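Local coordinates for L-Ala-D/L-Glu Epimerase (Escherichia coli, PDB 1JPD), which is an epimerase of the enolase superfamily, pairing an enolase-type N-terminal domain with a barrel-type C-terminal domain, at residues L150-L155 with T175-A180. Residues are numbered along the deposited sequence; the frame is centred on the assembly and turned at random.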
loop_
_atom_site.group_PDB
_atom_site.type_symbol
_atom_site.label_atom_id
_atom_site.label_comp_id
_atom_site.label_asym_id
_atom_site.label_seq_id
_atom_site.Cartn_x
_atom_site.Cartn_y
_atom_site.Cartn_z
ATOM N N LEU A 150 -15.771 -1.212 4.786
ATOM C CA LEU A 150 -15.167 -0.637 3.588
ATOM C C LEU A 150 -14.903 -1.754 2.591
ATOM O O LEU A 150 -14.148 -2.674 2.877
ATOM C CB LEU A 150 -13.851 0.058 3.945
ATOM C CG LEU A 150 -13.041 0.651 2.792
ATOM C CD1 LEU A 150 -13.874 1.684 2.051
ATOM C CD2 LEU A 150 -11.781 1.288 3.333
ATOM N N LEU A 151 -15.541 -1.676 1.429
ATOM C CA LEU A 151 -15.374 -2.675 0.383
ATOM C C LEU A 151 -14.627 -2.076 -0.803
ATOM O O LEU A 151 -14.957 -0.979 -1.262
ATOM C CB LEU A 151 -16.735 -3.179 -0.106
ATOM C CG LEU A 151 -17.673 -3.853 0.892
ATOM C CD1 LEU A 151 -18.962 -4.271 0.194
ATOM C CD2 LEU A 151 -16.976 -5.063 1.499
ATOM N N LYS A 152 -13.615 -2.786 -1.296
ATOM C CA LYS A 152 -12.875 -2.315 -2.461
ATOM C C LYS A 152 -13.356 -3.155 -3.627
ATOM O O LYS A 152 -13.035 -4.341 -3.715
ATOM C CB LYS A 152 -11.366 -2.493 -2.279
ATOM C CG LYS A 152 -10.552 -1.968 -3.458
ATOM C CD LYS A 152 -9.051 -2.041 -3.203
ATOM C CE LYS A 152 -8.553 -3.475 -3.118
ATOM N NZ LYS A 152 -7.108 -3.533 -2.777
ATOM N N VAL A 153 -14.144 -2.554 -4.511
ATOM C CA VAL A 153 -14.669 -3.285 -5.657
ATOM C C VAL A 153 -13.687 -3.250 -6.809
ATOM O O VAL A 153 -13.320 -2.172 -7.285
ATOM C CB VAL A 153 -16.012 -2.694 -6.133
ATOM C CG1 VAL A 153 -16.517 -3.468 -7.332
ATOM C CG2 VAL A 153 -17.033 -2.751 -5.008
ATOM N N LYS A 154 -13.250 -4.428 -7.241
ATOM C CA LYS A 154 -12.315 -4.532 -8.360
ATOM C C LYS A 154 -13.128 -4.550 -9.655
ATOM O O LYS A 154 -14.083 -5.314 -9.784
ATOM C CB LYS A 154 -11.491 -5.824 -8.255
ATOM C CG LYS A 154 -10.364 -5.786 -7.243
ATOM C CD LYS A 154 -9.001 -5.709 -7.936
ATOM C CE LYS A 154 -7.852 -5.768 -6.927
ATOM N NZ LYS A 154 -7.801 -7.062 -6.169
ATOM N N LEU A 155 -12.770 -3.705 -10.611
ATOM C CA LEU A 155 -13.499 -3.682 -11.876
ATOM C C LEU A 155 -12.567 -3.624 -13.078
ATOM O O LEU A 155 -11.464 -3.070 -13.011
ATOM C CB LEU A 155 -14.449 -2.477 -11.952
ATOM C CG LEU A 155 -15.636 -2.357 -11.001
ATOM C CD1 LEU A 155 -16.362 -1.040 -11.270
ATOM C CD2 LEU A 155 -16.570 -3.530 -11.197
ATOM N N THR A 175 -19.376 1.375 2.692
ATOM C CA THR A 175 -18.577 2.432 2.075
ATOM C C THR A 175 -17.878 1.707 0.921
ATOM O O THR A 175 -17.212 0.692 1.138
ATOM C CB THR A 175 -17.495 2.976 3.022
ATOM O OG1 THR A 175 -18.108 3.552 4.182
ATOM C CG2 THR A 175 -16.656 4.034 2.311
ATOM N N LEU A 176 -18.030 2.211 -0.299
ATOM C CA LEU A 176 -17.429 1.562 -1.462
ATOM C C LEU A 176 -16.347 2.372 -2.170
ATOM O O LEU A 176 -16.505 3.574 -2.382
ATOM C CB LEU A 176 -18.512 1.231 -2.499
ATOM C CG LEU A 176 -19.761 0.462 -2.089
ATOM C CD1 LEU A 176 -20.718 0.404 -3.264
ATOM C CD2 LEU A 176 -19.384 -0.937 -1.641
ATOM N N ILE A 177 -15.247 1.708 -2.526
ATOM C CA ILE A 177 -14.184 2.343 -3.299
ATOM C C ILE A 177 -13.941 1.395 -4.471
ATOM O O ILE A 177 -14.091 0.183 -4.331
ATOM C CB ILE A 177 -12.897 2.582 -2.477
ATOM C CG1 ILE A 177 -12.328 1.271 -1.944
ATOM C CG2 ILE A 177 -13.199 3.532 -1.319
ATOM C CD1 ILE A 177 -11.041 1.476 -1.151
ATOM N N VAL A 178 -13.617 1.946 -5.635
ATOM C CA VAL A 178 -13.403 1.139 -6.833
ATOM C C VAL A 178 -11.978 1.184 -7.359
ATOM O O VAL A 178 -11.408 2.261 -7.546
ATOM C CB VAL A 178 -14.345 1.590 -7.981
ATOM C CG1 VAL A 178 -13.842 1.061 -9.319
ATOM C CG2 VAL A 178 -15.754 1.095 -7.724
ATOM N N ASP A 179 -11.408 0.005 -7.597
ATOM C CA ASP A 179 -10.064 -0.098 -8.143
ATOM C C ASP A 179 -10.221 -0.570 -9.583
ATOM O O ASP A 179 -10.412 -1.757 -9.837
ATOM C CB ASP A 179 -9.225 -1.108 -7.352
ATOM C CG ASP A 179 -7.741 -1.058 -7.722
ATOM O OD1 ASP A 179 -7.378 -0.257 -8.609
ATOM O OD2 ASP A 179 -6.935 -1.811 -7.125
ATOM N N ALA A 180 -10.171 0.365 -10.524
ATOM C CA ALA A 180 -10.309 0.016 -11.933
ATOM C C ALA A 180 -8.977 -0.509 -12.461
ATOM O O ALA A 180 -8.871 -0.950 -13.609
ATOM C CB ALA A 180 -10.773 1.231 -12.737
#
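I177 lies against K152 on the barrel-interior face of two neighbouring parallel strands, 150-154 and 175-179, joined by helix 160-170 as one beta-alpha-beta unit of the TIM-type barrel. Its chi1 of 60° puts CG1 against the neighbouring backbone, 3.5 Å from O of L151, and beside CB of K152, with CD1 reaching the start of the lysine chain. CG2 of the same isoleucine meets CD1 of L150, 3.9 Å away, and that methyl also touches CG2 of T175; F298 of strand 298-299 touches all three side chains. Further along this face, K152 and K154 approach D179 from the neighbouring strand. NZ of K152 stays 4.7 Å from OD2 of D179. K154, its chain bent at chi2 and chi4, runs alongside D179 and points the same way, with CE 4.1 Å from OD2 of D179 and NZ farther off. On the helix-facing side, L151 and L176 run side by side, CB of L151 3.8 Å from CD2 of L176. L155 lies obliquely across V178, its CD1 3.8 Å from CG1 of V178, and I167 and M164 of the helix pack on V153 and V178. Five backbone bonds tie the strands; in L155 N to D179 O (3.2 Å) the donor stands above the carbonyl plane. The chemistry thus divides by face: hydrocarbon packing anchors the strands to the helix, while inside the barrel the D179 carboxylate and two lysine ammoniums lie near each other without contact, K152 pairing instead with D300 and OD1 of D179 accepting from N of N181.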